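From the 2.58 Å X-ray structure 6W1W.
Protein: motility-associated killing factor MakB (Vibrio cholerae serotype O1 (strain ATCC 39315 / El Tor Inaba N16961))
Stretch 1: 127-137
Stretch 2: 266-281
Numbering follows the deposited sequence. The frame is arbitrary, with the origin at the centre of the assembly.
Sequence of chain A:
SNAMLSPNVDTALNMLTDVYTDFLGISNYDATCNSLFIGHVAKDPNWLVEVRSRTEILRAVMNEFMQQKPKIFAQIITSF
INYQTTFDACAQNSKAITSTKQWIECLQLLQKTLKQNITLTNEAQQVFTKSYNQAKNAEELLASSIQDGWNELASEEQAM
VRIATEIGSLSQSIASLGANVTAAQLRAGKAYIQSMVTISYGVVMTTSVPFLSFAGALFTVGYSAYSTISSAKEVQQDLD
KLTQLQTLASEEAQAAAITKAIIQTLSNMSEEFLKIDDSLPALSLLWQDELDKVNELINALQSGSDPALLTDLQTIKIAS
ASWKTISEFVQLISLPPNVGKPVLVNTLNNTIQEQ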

ATOM      1  N   VAL A 127      -1.464  12.735  -7.286  1.00115.83           N
ATOM      2  CA  VAL A 127      -2.211  11.646  -7.904  1.00124.04           C
ATOM      3  C   VAL A 127      -2.864  10.777  -6.838  1.00130.91           C
ATOM      4  O   VAL A 127      -4.019  10.361  -6.981  1.00142.01           O
ATOM      5  CB  VAL A 127      -1.293  10.824  -8.824  1.00123.53           C
ATOM      6  CG1 VAL A 127      -2.097   9.752  -9.541  1.00110.91           C
ATOM      7  CG2 VAL A 127      -0.598  11.732  -9.826  1.00131.54           C
ATOM      8  N   PHE A 128      -2.143  10.496  -5.747  1.00121.21           N
ATOM      9  CA  PHE A 128      -2.724   9.703  -4.668  1.00130.28           C
ATOM     10  C   PHE A 128      -3.805  10.478  -3.923  1.00123.92           C
ATOM     11  O   PHE A 128      -4.825   9.902  -3.527  1.00125.26           O
ATOM     12  CB  PHE A 128      -1.631   9.246  -3.703  1.00131.65           C
ATOM     13  CG  PHE A 128      -0.757   8.151  -4.252  1.00132.26           C
ATOM     14  CD1 PHE A 128       0.515   7.936  -3.746  1.00125.94           C
ATOM     15  CD2 PHE A 128      -1.208   7.338  -5.281  1.00131.66           C
ATOM     16  CE1 PHE A 128       1.323   6.933  -4.257  1.00117.88           C
ATOM     17  CE2 PHE A 128      -0.409   6.330  -5.799  1.00112.27           C
ATOM     18  CZ  PHE A 128       0.860   6.126  -5.287  1.00111.37           C
ATOM     19  N   THR A 129      -3.607  11.783  -3.729  1.00115.93           N
ATOM     20  CA  THR A 129      -4.612  12.581  -3.036  1.00126.01           C
ATOM     21  C   THR A 129      -5.928  12.601  -3.804  1.00119.81           C
ATOM     22  O   THR A 129      -7.000  12.716  -3.200  1.00120.69           O
ATOM     23  CB  THR A 129      -4.096  14.005  -2.817  1.00126.04           C
ATOM     24  OG1 THR A 129      -2.769  13.956  -2.278  1.00131.87           O
ATOM     25  CG2 THR A 129      -4.993  14.752  -1.838  1.00118.94           C
ATOM     26  N   LYS A 130      -5.871  12.472  -5.128  1.00107.55           N
ATOM     27  CA  LYS A 130      -7.103  12.418  -5.902  1.00113.74           C
ATOM     28  C   LYS A 130      -7.756  11.043  -5.807  1.00120.29           C
ATOM     29  O   LYS A 130      -8.971  10.942  -5.601  1.00129.33           O
ATOM     30  CB  LYS A 130      -6.828  12.797  -7.357  1.00113.28           C
ATOM     31  CG  LYS A 130      -8.081  13.158  -8.135  1.00123.75           C
ATOM     32  CD  LYS A 130      -7.765  13.475  -9.582  1.00127.91           C
ATOM     33  CE  LYS A 130      -7.078  12.300 -10.255  1.00124.62           C
ATOM     34  NZ  LYS A 130      -6.857  12.527 -11.710  1.00126.57           N
ATOM     35  N   SER A 131      -6.964   9.976  -5.927  1.00114.89           N
ATOM     36  CA  SER A 131      -7.507   8.625  -5.820  1.00116.18           C
ATOM     37  C   SER A 131      -7.972   8.290  -4.407  1.00113.64           C
ATOM     38  O   SER A 131      -8.817   7.402  -4.235  1.00106.24           O
ATOM     39  CB  SER A 131      -6.465   7.608  -6.282  1.00116.10           C
ATOM     40  OG  SER A 131      -5.241   7.800  -5.602  1.00129.87           O
ATOM     41  N   TYR A 132      -7.442   8.971  -3.387  1.00 98.36           N
ATOM     42  CA  TYR A 132      -7.986   8.803  -2.044  1.00 96.83           C
ATOM     43  C   TYR A 132      -9.420   9.313  -1.976  1.00108.08           C
ATOM     44  O   TYR A 132     -10.329   8.597  -1.534  1.00107.08           O
ATOM     45  CB  TYR A 132      -7.113   9.523  -1.012  1.00102.35           C
ATOM     46  CG  TYR A 132      -7.764   9.637   0.355  1.00105.98           C
ATOM     47  CD1 TYR A 132      -7.838   8.540   1.207  1.00102.89           C
ATOM     48  CD2 TYR A 132      -8.307  10.843   0.790  1.00107.59           C
ATOM     49  CE1 TYR A 132      -8.433   8.638   2.452  1.00102.65           C
ATOM     50  CE2 TYR A 132      -8.905  10.950   2.034  1.00107.47           C
ATOM     51  CZ  TYR A 132      -8.965   9.846   2.859  1.00114.37           C
ATOM     52  OH  TYR A 132      -9.557   9.948   4.095  1.00115.80           O
ATOM     53  N   ASN A 133      -9.642  10.554  -2.423  1.00116.03           N
ATOM     54  CA  ASN A 133     -10.985  11.127  -2.406  1.00112.95           C
ATOM     55  C   ASN A 133     -11.920  10.376  -3.343  1.00104.36           C
ATOM     56  O   ASN A 133     -13.119  10.252  -3.060  1.00 85.16           O
ATOM     57  CB  ASN A 133     -10.931  12.607  -2.786  1.00123.31           C
ATOM     58  CG  ASN A 133     -10.170  13.446  -1.775  1.00128.23           C
ATOM     59  OD1 ASN A 133      -9.206  14.133  -2.119  1.00125.33           O
ATOM     60  ND2 ASN A 133     -10.607  13.403  -0.521  1.00124.84           N
ATOM     61  N   GLN A 134     -11.393   9.873  -4.460  1.00 92.10           N
ATOM     62  CA  GLN A 134     -12.194   9.041  -5.348  1.00 96.85           C
ATOM     63  C   GLN A 134     -12.622   7.753  -4.657  1.00102.41           C
ATOM     64  O   GLN A 134     -13.796   7.367  -4.710  1.00108.65           O
ATOM     65  CB  GLN A 134     -11.409   8.751  -6.629  1.00105.50           C
ATOM     66  CG  GLN A 134     -11.424   9.908  -7.607  1.00108.47           C
ATOM     67  CD  GLN A 134     -12.822  10.465  -7.776  1.00124.02           C
ATOM     68  OE1 GLN A 134     -13.147  11.542  -7.270  1.00120.71           O
ATOM     69  NE2 GLN A 134     -13.669   9.717  -8.474  1.00120.31           N
ATOM     70  N   ALA A 135     -11.679   7.081  -3.983  1.00101.91           N
ATOM     71  CA  ALA A 135     -12.011   5.872  -3.235  1.00105.24           C
ATOM     72  C   ALA A 135     -12.951   6.182  -2.076  1.00 99.94           C
ATOM     73  O   ALA A 135     -13.859   5.398  -1.777  1.00 91.30           O
ATOM     74  CB  ALA A 135     -10.735   5.202  -2.732  1.00 94.18           C
ATOM     75  N   LYS A 136     -12.754   7.326  -1.416  1.00 92.15           N
ATOM     76  CA  LYS A 136     -13.668   7.733  -0.355  1.00105.56           C
ATOM     77  C   LYS A 136     -15.065   8.030  -0.892  1.00106.10           C
ATOM     78  O   LYS A 136     -16.057   7.816  -0.186  1.00103.24           O
ATOM     79  CB  LYS A 136     -13.106   8.948   0.381  1.00113.48           C
ATOM     80  CG  LYS A 136     -11.983   8.605   1.343  1.00110.01           C
ATOM     81  CD  LYS A 136     -12.457   7.548   2.318  1.00111.39           C
ATOM     82  CE  LYS A 136     -11.304   6.803   2.953  1.00112.20           C
ATOM     83  NZ  LYS A 136     -11.787   5.589   3.666  1.00114.63           N
ATOM     84  N   ASN A 137     -15.164   8.514  -2.132  1.00104.57           N
ATOM     85  CA  ASN A 137     -16.475   8.800  -2.710  1.00115.34           C
ATOM     86  C   ASN A 137     -17.249   7.515  -2.988  1.00110.03           C
ATOM     87  O   ASN A 137     -18.393   7.360  -2.542  1.00105.14           O
ATOM     88  CB  ASN A 137     -16.323   9.617  -3.994  1.00130.01           C
ATOM     89  CG  ASN A 137     -16.457  11.115  -3.760  1.00129.66           C
ATOM     90  OD1 ASN A 137     -16.980  11.554  -2.732  1.00125.63           O
ATOM     91  ND2 ASN A 137     -15.995  11.908  -4.728  1.00113.93           N
ATOM     92  N   LEU A 266     -12.832  -1.896   3.819  1.00112.95           N
ATOM     93  CA  LEU A 266     -12.396  -1.016   2.740  1.00 94.36           C
ATOM     94  C   LEU A 266     -12.158   0.401   3.247  1.00 90.44           C
ATOM     95  O   LEU A 266     -11.158   1.035   2.890  1.00 93.05           O
ATOM     96  CB  LEU A 266     -13.428  -1.011   1.615  1.00 77.62           C
ATOM     97  CG  LEU A 266     -13.517  -2.250   0.725  1.00 90.27           C
ATOM     98  CD1 LEU A 266     -14.626  -2.100  -0.310  1.00 75.95           C
ATOM     99  CD2 LEU A 266     -12.188  -2.517   0.046  1.00 82.00           C
ATOM    100  N   SER A 267     -13.067   0.914   4.081  1.00 85.61           N
ATOM    101  CA  SER A 267     -12.866   2.236   4.670  1.00 93.34           C
ATOM    102  C   SER A 267     -11.559   2.302   5.449  1.00112.29           C
ATOM    103  O   SER A 267     -10.782   3.251   5.290  1.00118.12           O
ATOM    104  CB  SER A 267     -14.046   2.601   5.573  1.00113.23           C
ATOM    105  OG  SER A 267     -15.106   3.179   4.830  1.00143.47           O
ATOM    106  N   ASN A 268     -11.294   1.300   6.292  1.00117.43           N
ATOM    107  CA  ASN A 268     -10.056   1.307   7.064  1.00113.98           C
ATOM    108  C   ASN A 268      -8.843   1.081   6.175  1.00 95.10           C
ATOM    109  O   ASN A 268      -7.776   1.656   6.424  1.00 92.96           O
ATOM    110  CB  ASN A 268     -10.109   0.250   8.164  1.00121.97           C
ATOM    111  CG  ASN A 268     -11.141   0.570   9.226  1.00133.57           C
ATOM    112  OD1 ASN A 268     -11.997  -0.254   9.542  1.00133.85           O
ATOM    113  ND2 ASN A 268     -11.059   1.770   9.789  1.00142.11           N
ATOM    114  N   MET A 269      -8.988   0.245   5.146  1.00 87.83           N
ATOM    115  CA  MET A 269      -7.899   0.049   4.197  1.00 87.23           C
ATOM    116  C   MET A 269      -7.552   1.350   3.484  1.00112.52           C
ATOM    117  O   MET A 269      -6.371   1.652   3.273  1.00102.04           O
ATOM    118  CB  MET A 269      -8.276  -1.030   3.185  1.00 81.47           C
ATOM    119  CG  MET A 269      -7.122  -1.885   2.686  1.00 92.31           C
ATOM    120  SD  MET A 269      -7.717  -3.307   1.728  1.00112.11           S
ATOM    121  CE  MET A 269      -9.154  -3.811   2.681  1.00 79.61           C
ATOM    122  N   SER A 270      -8.571   2.131   3.098  1.00120.32           N
ATOM    123  CA  SER A 270      -8.321   3.371   2.372  1.00104.33           C
ATOM    124  C   SER A 270      -7.639   4.413   3.243  1.00102.27           C
ATOM    125  O   SER A 270      -6.886   5.243   2.726  1.00105.63           O
ATOM    126  CB  SER A 270      -9.626   3.938   1.816  1.00104.47           C
ATOM    127  OG  SER A 270     -10.102   3.156   0.735  1.00117.29           O
ATOM    128  N   GLU A 271      -7.879   4.393   4.559  1.00 97.28           N
ATOM    129  CA  GLU A 271      -7.237   5.370   5.432  1.00107.66           C
ATOM    130  C   GLU A 271      -5.725   5.196   5.507  1.00110.41           C
ATOM    131  O   GLU A 271      -5.050   6.051   6.089  1.00108.86           O
ATOM    132  CB  GLU A 271      -7.841   5.310   6.837  1.00102.52           C
ATOM    133  CG  GLU A 271      -9.353   5.493   6.889  1.00120.34           C
ATOM    134  CD  GLU A 271      -9.827   6.853   6.384  1.00137.41           C
ATOM    135  OE1 GLU A 271      -9.000   7.782   6.250  1.00136.16           O
ATOM    136  OE2 GLU A 271     -11.043   6.994   6.128  1.00135.93           O
ATOM    137  N   GLU A 272      -5.179   4.118   4.940  1.00105.62           N
ATOM    138  CA  GLU A 272      -3.737   3.987   4.793  1.00120.46           C
ATOM    139  C   GLU A 272      -3.190   4.860   3.673  1.00134.40           C
ATOM    140  O   GLU A 272      -1.974   5.073   3.616  1.00145.34           O
ATOM    141  CB  GLU A 272      -3.362   2.521   4.550  1.00135.46           C
ATOM    142  CG  GLU A 272      -3.819   1.572   5.662  1.00150.76           C
ATOM    143  CD  GLU A 272      -3.277   1.953   7.033  1.00139.10           C
ATOM    144  OE1 GLU A 272      -2.047   2.137   7.162  1.00125.57           O
ATOM    145  OE2 GLU A 272      -4.084   2.079   7.980  1.00128.44           O
ATOM    146  N   PHE A 273      -4.057   5.369   2.791  1.00128.77           N
ATOM    147  CA  PHE A 273      -3.629   6.363   1.811  1.00126.00           C
ATOM    148  C   PHE A 273      -3.136   7.634   2.492  1.00123.96           C
ATOM    149  O   PHE A 273      -2.182   8.267   2.023  1.00119.38           O
ATOM    150  CB  PHE A 273      -4.776   6.709   0.859  1.00129.16           C
ATOM    151  CG  PHE A 273      -5.018   5.696  -0.226  1.00130.09           C
ATOM    152  CD1 PHE A 273      -5.824   4.587   0.002  1.00126.97           C
ATOM    153  CD2 PHE A 273      -4.475   5.875  -1.489  1.00124.09           C
ATOM    154  CE1 PHE A 273      -6.064   3.661  -1.001  1.00129.20           C
ATOM    155  CE2 PHE A 273      -4.708   4.953  -2.500  1.00129.02           C
ATOM    156  CZ  PHE A 273      -5.505   3.843  -2.254  1.00137.02           C
ATOM    157  N   LEU A 274      -3.779   8.027   3.596  1.00111.03           N
ATOM    158  CA  LEU A 274      -3.468   9.301   4.235  1.00112.79           C
ATOM    159  C   LEU A 274      -2.041   9.362   4.763  1.00125.30           C
ATOM    160  O   LEU A 274      -1.517  10.463   4.973  1.00129.79           O
ATOM    161  CB  LEU A 274      -4.450   9.574   5.375  1.00111.00           C
ATOM    162  CG  LEU A 274      -5.864  10.008   4.979  1.00116.23           C
ATOM    163  CD1 LEU A 274      -6.737  10.157   6.213  1.00108.02           C
ATOM    164  CD2 LEU A 274      -5.823  11.306   4.189  1.00109.81           C
ATOM    165  N   LYS A 275      -1.400   8.213   4.989  1.00130.56           N
ATOM    166  CA  LYS A 275      -0.012   8.213   5.432  1.00138.52           C
ATOM    167  C   LYS A 275       0.940   8.629   4.314  1.00139.16           C
ATOM    168  O   LYS A 275       2.068   9.046   4.599  1.00135.39           O
ATOM    169  CB  LYS A 275       0.356   6.830   5.976  1.00146.53           C
ATOM    170  CG  LYS A 275       1.661   6.771   6.768  1.00154.19           C
ATOM    171  CD  LYS A 275       1.428   6.772   8.281  1.00155.15           C
ATOM    172  CE  LYS A 275       1.092   8.162   8.818  1.00151.95           C
ATOM    173  NZ  LYS A 275       2.182   9.152   8.572  1.00138.75           N
ATOM    174  N   ILE A 276       0.506   8.538   3.054  1.00148.01           N
ATOM    175  CA  ILE A 276       1.318   9.038   1.945  1.00143.28           C
ATOM    176  C   ILE A 276       1.505  10.544   2.061  1.00138.82           C
ATOM    177  O   ILE A 276       2.580  11.077   1.757  1.00139.13           O
ATOM    178  CB  ILE A 276       0.686   8.642   0.595  1.00133.92           C
ATOM    179  CG1 ILE A 276       1.297   7.339   0.080  1.00127.82           C
ATOM    180  CG2 ILE A 276       0.838   9.752  -0.443  1.00132.97           C
ATOM    181  CD1 ILE A 276       2.768   7.451  -0.254  1.00134.14           C
ATOM    182  N   ASP A 277       0.477  11.251   2.536  1.00135.18           N
ATOM    183  CA  ASP A 277       0.556  12.695   2.733  1.00137.19           C
ATOM    184  C   ASP A 277       1.565  13.102   3.801  1.00136.06           C
ATOM    185  O   ASP A 277       1.676  14.298   4.095  1.00129.12           O
ATOM    186  CB  ASP A 277      -0.829  13.246   3.079  1.00139.37           C
ATOM    187  CG  ASP A 277      -1.799  13.150   1.915  1.00149.61           C
ATOM    188  OD1 ASP A 277      -1.439  12.535   0.889  1.00152.97           O
ATOM    189  OD2 ASP A 277      -2.918  13.698   2.022  1.00146.69           O
ATOM    190  N   ASP A 278       2.290  12.148   4.386  1.00138.85           N
ATOM    191  CA  ASP A 278       3.406  12.422   5.282  1.00140.05           C
ATOM    192  C   ASP A 278       4.724  11.831   4.806  1.00130.34           C
ATOM    193  O   ASP A 278       5.777  12.400   5.104  1.00134.94           O
ATOM    194  CB  ASP A 278       3.109  11.890   6.694  1.00149.71           C
ATOM    195  CG  ASP A 278       1.952  12.609   7.359  1.00157.04           C
ATOM    196  OD1 ASP A 278       1.964  13.860   7.400  1.00155.70           O
ATOM    197  OD2 ASP A 278       1.030  11.917   7.842  1.00155.86           O
ATOM    198  N   SER A 279       4.693  10.720   4.068  1.00120.56           N
ATOM    199  CA  SER A 279       5.901  10.034   3.620  1.00121.35           C
ATOM    200  C   SER A 279       6.440  10.598   2.308  1.00125.67           C
ATOM    201  O   SER A 279       7.648  10.824   2.175  1.00117.60           O
ATOM    202  CB  SER A 279       5.627   8.535   3.478  1.00120.05           C
ATOM    203  OG  SER A 279       4.595   8.289   2.537  1.00127.19           O
ATOM    204  N   LEU A 280       5.567  10.812   1.322  1.00132.03           N
ATOM    205  CA  LEU A 280       6.016  11.411   0.066  1.00117.14           C
ATOM    206  C   LEU A 280       6.546  12.828   0.242  1.00107.55           C
ATOM    207  O   LEU A 280       7.618  13.131  -0.310  1.00123.50           O
ATOM    208  CB  LEU A 280       4.894  11.365  -0.977  1.00107.11           C
ATOM    209  CG  LEU A 280       4.919  10.156  -1.920  1.00111.23           C
ATOM    210  CD1 LEU A 280       3.941  10.326  -3.075  1.00113.41           C
ATOM    211  CD2 LEU A 280       6.324   9.911  -2.444  1.00106.69           C
ATOM    212  N   PRO A 281       5.878  13.738   0.964  1.00105.72           N
ATOM    213  CA  PRO A 281       6.493  15.058   1.189  1.00112.77           C
ATOM    214  C   PRO A 281       7.818  14.983   1.924  1.00112.04           C
ATOM    215  O   PRO A 281       8.714  15.794   1.651  1.00110.23           O
ATOM    216  CB  PRO A 281       5.433  15.812   2.005  1.00112.68           C
ATOM    217  CG  PRO A 281       4.565  14.751   2.585  1.00116.67           C
ATOM    218  CD  PRO A 281       4.531  13.668   1.554  1.00108.88           C
TER

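Where a CA-to-CB bond does not face the partner helix, the rotamer can still bring the end of the side chain to it. These two segments of MakB, at least 131 residues apart in sequence wherever they touch, illustrate the point. Residues 127-137 form a continuous helix; its axis runs at 169° to that of helix 266-270 and at 172° to that of helix 276-281. Between those two, residues 271-275 keep helical torsions without the regular bonds. The backbones come close here, with the CA atoms of Tyr-132 and Phe-273 6.3 Å apart.

Near the start of the first stretch, Phe-128 points its CA-to-CB bond toward the partner and, with an m rotamer (chi1 -73°), places CD1 3.8 Å from CG2 of Ile-276, which meets the ring at its edge. CD1 of Phe-128 also lies 4.2 Å from CD1 of Leu-280.

Tyr-132 and Lys-136, one turn apart, both have CA-to-CB bonds pointing sideways, and their conformations bring the ends nearer. Tyr-132 does so with a t chi1 (168°), which sets its CD1 3.6 Å from CB of Phe-273. CD2 of Leu-274 lies over one face of the Tyr-132 ring, 3.9 Å from its centroid, in a CH-pi contact. OH of Tyr-132 donates to OE1 of Glu-271 at 3.1 Å, while also lying 3.5 Å from CD1 of Leu-274.

Lys-136 bends through m, m at chi1 and chi2, then extends through t, t. Its NZ thereby reaches OE2 of Glu-271 at 2.9 Å, a hydrogen-bonded salt bridge, and donates to the backbone O of Ser-267 at 3.0 Å. Glu-271 is folded in turn, m at both chi1 and chi2, so that its carboxylate serves both partners: OE1 accepts from the neutral phenol, while OE2 pairs with the charged amine.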